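Local coordinates for MSM0271 protein (Mycobacterium smegmatis, PDB 5SUH) that probably forms part of the protein shell of the RMM bacterial microcompartment of mycobacteria, as a trimeric, double-ringed building block, at residues 61-72 with 103-113. Numbering follows the deposited sequence.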
loop_
_atom_site.group_PDB
_atom_site.type_symbol
_atom_site.label_atom_id
_atom_site.label_comp_id
_atom_site.label_asym_id
_atom_site.label_seq_id
_atom_site.Cartn_x
_atom_site.Cartn_y
_atom_site.Cartn_z
ATOM N N PRO A 61 0.269 19.134 14.110
ATOM C CA PRO A 61 0.284 20.516 14.604
ATOM C C PRO A 61 -1.097 21.146 14.433
ATOM O O PRO A 61 -1.916 20.594 13.711
ATOM C CB PRO A 61 1.357 21.195 13.727
ATOM C CG PRO A 61 1.338 20.406 12.459
ATOM C CD PRO A 61 1.058 18.980 12.870
ATOM N N TYR A 62 -1.358 22.260 15.111
ATOM C CA TYR A 62 -2.642 22.971 14.993
ATOM C C TYR A 62 -2.425 24.442 14.609
ATOM O O TYR A 62 -1.328 24.980 14.747
ATOM C CB TYR A 62 -3.451 22.871 16.297
ATOM C CG TYR A 62 -3.731 21.440 16.694
ATOM C CD1 TYR A 62 -4.449 20.604 15.857
ATOM C CD2 TYR A 62 -3.238 20.914 17.881
ATOM C CE1 TYR A 62 -4.681 19.302 16.188
ATOM C CE2 TYR A 62 -3.468 19.609 18.229
ATOM C CZ TYR A 62 -4.184 18.800 17.376
ATOM O OH TYR A 62 -4.418 17.487 17.714
ATOM N N GLU A 63 -3.480 25.074 14.109
ATOM C CA GLU A 63 -3.430 26.471 13.705
ATOM C C GLU A 63 -2.963 27.358 14.862
ATOM O O GLU A 63 -3.411 27.201 15.997
ATOM C CB GLU A 63 -4.803 26.911 13.213
ATOM C CG GLU A 63 -4.968 28.383 12.936
ATOM C CD GLU A 63 -6.412 28.758 12.597
ATOM O OE1 GLU A 63 -7.325 27.922 12.796
ATOM O OE2 GLU A 63 -6.633 29.903 12.146
ATOM N N GLY A 64 -2.015 28.252 14.579
ATOM C CA GLY A 64 -1.561 29.200 15.572
ATOM C C GLY A 64 -0.340 28.782 16.352
ATOM O O GLY A 64 0.218 29.598 17.069
ATOM N N GLU A 65 0.049 27.510 16.222
ATOM C CA GLU A 65 1.238 26.950 16.877
ATOM C C GLU A 65 2.520 27.292 16.080
ATOM O O GLU A 65 2.436 27.900 15.009
ATOM C CB GLU A 65 1.076 25.419 17.058
ATOM C CG GLU A 65 0.026 25.050 18.123
ATOM C CD GLU A 65 -0.083 23.554 18.450
ATOM O OE1 GLU A 65 0.251 22.699 17.613
ATOM O OE2 GLU A 65 -0.488 23.236 19.587
ATOM N N HIS A 66 3.695 26.955 16.615
ATOM C CA HIS A 66 4.957 27.291 15.940
ATOM C C HIS A 66 5.837 26.049 15.687
ATOM O O HIS A 66 5.850 25.111 16.486
ATOM C CB HIS A 66 5.738 28.349 16.737
ATOM C CG HIS A 66 4.903 29.502 17.206
ATOM N ND1 HIS A 66 4.607 30.586 16.405
ATOM C CD2 HIS A 66 4.326 29.761 18.406
ATOM C CE1 HIS A 66 3.865 31.449 17.080
ATOM N NE2 HIS A 66 3.684 30.971 18.298
ATOM N N ALA A 67 6.589 26.053 14.585
ATOM C CA ALA A 67 7.383 24.878 14.206
ATOM C C ALA A 67 8.863 25.143 13.922
ATOM O O ALA A 67 9.256 26.242 13.496
ATOM C CB ALA A 67 6.762 24.216 12.988
ATOM N N LEU A 68 9.681 24.122 14.181
ATOM C CA LEU A 68 11.073 24.122 13.746
ATOM C C LEU A 68 11.263 23.027 12.707
ATOM O O LEU A 68 10.903 21.871 12.969
ATOM C CB LEU A 68 12.025 23.892 14.918
ATOM C CG LEU A 68 13.486 23.813 14.464
ATOM C CD1 LEU A 68 14.008 25.206 14.058
ATOM C CD2 LEU A 68 14.356 23.190 15.526
ATOM N N ILE A 69 11.808 23.372 11.537
ATOM C CA ILE A 69 12.042 22.372 10.486
ATOM C C ILE A 69 13.535 22.236 10.208
ATOM O O ILE A 69 14.243 23.241 10.058
ATOM C CB ILE A 69 11.335 22.709 9.164
ATOM C CG1 ILE A 69 11.780 24.089 8.620
ATOM C CG2 ILE A 69 9.831 22.642 9.346
ATOM C CD1 ILE A 69 11.299 24.414 7.188
ATOM N N VAL A 70 14.029 20.995 10.182
ATOM C CA VAL A 70 15.452 20.753 9.954
ATOM C C VAL A 70 15.679 19.624 8.936
ATOM O O VAL A 70 15.100 18.522 9.060
ATOM C CB VAL A 70 16.183 20.401 11.280
ATOM C CG1 VAL A 70 17.662 20.141 11.033
ATOM C CG2 VAL A 70 15.971 21.490 12.351
ATOM N N GLU A 71 16.521 19.899 7.942
ATOM C CA GLU A 71 16.995 18.884 6.986
ATOM C C GLU A 71 18.529 18.725 7.122
ATOM O O GLU A 71 19.241 19.718 7.204
ATOM C CB GLU A 71 16.598 19.266 5.531
ATOM C CG GLU A 71 16.950 18.216 4.484
ATOM C CD GLU A 71 16.530 18.565 3.051
ATOM O OE1 GLU A 71 15.413 19.099 2.831
ATOM O OE2 GLU A 71 17.317 18.248 2.128
ATOM N N VAL A 72 19.036 17.491 7.198
ATOM C CA VAL A 72 20.481 17.274 7.408
ATOM C C VAL A 72 21.117 16.199 6.533
ATOM O O VAL A 72 20.441 15.381 5.911
ATOM C CB VAL A 72 20.835 16.839 8.845
ATOM C CG1 VAL A 72 20.225 17.802 9.843
ATOM C CG2 VAL A 72 20.407 15.381 9.087
ATOM N N PHE A 103 18.631 12.232 2.437
ATOM C CA PHE A 103 18.574 13.217 3.524
ATOM C C PHE A 103 17.663 12.854 4.703
ATOM O O PHE A 103 16.736 12.053 4.553
ATOM C CB PHE A 103 18.138 14.567 2.961
ATOM C CG PHE A 103 18.842 14.939 1.691
ATOM C CD1 PHE A 103 20.240 15.070 1.662
ATOM C CD2 PHE A 103 18.124 15.180 0.522
ATOM C CE1 PHE A 103 20.902 15.417 0.479
ATOM C CE2 PHE A 103 18.781 15.532 -0.659
ATOM C CZ PHE A 103 20.176 15.652 -0.686
ATOM N N GLY A 104 17.911 13.499 5.853
ATOM C CA GLY A 104 17.126 13.302 7.063
ATOM C C GLY A 104 16.296 14.521 7.434
ATOM O O GLY A 104 16.754 15.674 7.331
ATOM N N VAL A 105 15.059 14.265 7.861
ATOM C CA VAL A 105 14.079 15.336 8.064
ATOM C C VAL A 105 13.419 15.280 9.441
ATOM O O VAL A 105 13.079 14.191 9.936
ATOM C CB VAL A 105 12.985 15.277 6.942
ATOM C CG1 VAL A 105 11.888 16.306 7.163
ATOM C CG2 VAL A 105 13.626 15.461 5.574
ATOM N N LEU A 106 13.228 16.444 10.056
ATOM C CA LEU A 106 12.519 16.527 11.347
ATOM C C LEU A 106 11.607 17.750 11.385
ATOM O O LEU A 106 11.975 18.827 10.903
ATOM C CB LEU A 106 13.503 16.581 12.524
ATOM C CG LEU A 106 12.945 17.023 13.882
ATOM C CD1 LEU A 106 12.124 15.906 14.549
ATOM C CD2 LEU A 106 14.044 17.535 14.811
ATOM N N GLU A 107 10.415 17.584 11.943
ATOM C CA GLU A 107 9.581 18.733 12.300
ATOM C C GLU A 107 9.226 18.616 13.782
ATOM O O GLU A 107 8.798 17.559 14.237
ATOM C CB GLU A 107 8.312 18.795 11.434
ATOM C CG GLU A 107 7.414 20.010 11.678
ATOM C CD GLU A 107 6.344 19.767 12.744
ATOM O OE1 GLU A 107 6.343 18.702 13.381
ATOM O OE2 GLU A 107 5.503 20.652 12.964
ATOM N N ILE A 108 9.438 19.679 14.548
ATOM C CA ILE A 108 8.943 19.709 15.927
ATOM C C ILE A 108 8.113 20.981 16.061
ATOM O O ILE A 108 8.336 21.954 15.324
ATOM C CB ILE A 108 10.090 19.651 16.997
ATOM C CG1 ILE A 108 11.040 20.839 16.886
ATOM C CG2 ILE A 108 10.879 18.343 16.890
ATOM C CD1 ILE A 108 12.080 20.883 17.983
ATOM N N HIS A 109 7.127 20.968 16.956
ATOM C CA HIS A 109 6.228 22.112 17.108
ATOM C C HIS A 109 5.752 22.247 18.551
ATOM O O HIS A 109 5.876 21.312 19.351
ATOM C CB HIS A 109 5.031 22.004 16.162
ATOM C CG HIS A 109 4.225 20.761 16.354
ATOM N ND1 HIS A 109 4.329 19.673 15.517
ATOM C CD2 HIS A 109 3.331 20.419 17.313
ATOM C CE1 HIS A 109 3.523 18.717 15.944
ATOM N NE2 HIS A 109 2.903 19.146 17.030
ATOM N N SER A 110 5.241 23.432 18.875
ATOM C CA SER A 110 4.687 23.743 20.191
ATOM C C SER A 110 3.793 24.968 20.139
ATOM O O SER A 110 3.890 25.786 19.224
ATOM C CB SER A 110 5.804 23.991 21.205
ATOM O OG SER A 110 5.282 24.413 22.463
ATOM N N ALA A 111 2.963 25.126 21.158
ATOM C CA ALA A 111 2.166 26.328 21.291
ATOM C C ALA A 111 3.103 27.499 21.674
ATOM O O ALA A 111 2.842 28.650 21.356
ATOM C CB ALA A 111 1.062 26.129 22.320
ATOM N N SER A 112 4.215 27.196 22.332
ATOM C CA SER A 112 5.150 28.244 22.765
ATOM C C SER A 112 6.282 28.482 21.770
ATOM O O SER A 112 7.051 27.573 21.466
ATOM C CB SER A 112 5.734 27.895 24.142
ATOM O OG SER A 112 6.866 28.703 24.431
ATOM N N LEU A 113 6.375 29.703 21.258
ATOM C CA LEU A 113 7.444 30.045 20.319
ATOM C C LEU A 113 8.822 29.951 20.993
ATOM O O LEU A 113 9.800 29.532 20.366
ATOM C CB LEU A 113 7.213 31.450 19.729
ATOM C CG LEU A 113 8.242 32.015 18.733
ATOM C CD1 LEU A 113 8.519 31.052 17.532
ATOM C CD2 LEU A 113 7.823 33.420 18.242
#
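Strands 66-72 and 104-110 pair antiparallel, their N-to-C directions 164° apart, and show how a central pair of sheet strands can carry different chemistry on its two faces. Four hydrogen-bonded pairs, from His66 with Ser110 to Val72 with Gly104, each contribute two backbone bonds. Between them, CA-H...O contacts such as Glu71 CA to Gly104 O (3.2 Å) fill the non-hydrogen-bonded positions.

One face is aliphatic over most of its length: Leu68 and Ile108 lie side by side, CB of Leu68 3.8 Å from CG1 of Ile108. At the end of this face, beside Ser110, the His66 ring lies between Leu113 CB, 3.8 Å from its centroid, and Gly64 O, toward the rim of the opposite ring face; His66 ND1 accepts a hydrogen bond from Asp41 N. The other face is more polar. Glu107, bent at chi2 (-91°), swings its carboxylate toward His109, two residues on, where both oxygens accept from His109 ND1 through syn lone pairs; this grip should limit rotation of the imidazole. Pro61 CB sits squarely over a face of that ring, a CH-pi contact 3.8 Å from the His109 centroid. Farther along, Glu71 OE2 reaches 3.6 Å from Phe103 CD2, the carboxylate plane 31° from the ring plane, and also forms a salt bridge with Arg34, which makes a cation-pi contact with Phe103.

In the 1-2-4-3 antiparallel sheet of this circularly permuted BMC domain, the first of two in the chain, these are the inner strands, flanked by 32-39 and 93-99. Leu68 and Ile108 meet helix 113-127, Ser112 occupies its N-cap position, and Val72 and Leu106 pack on helix 78-88.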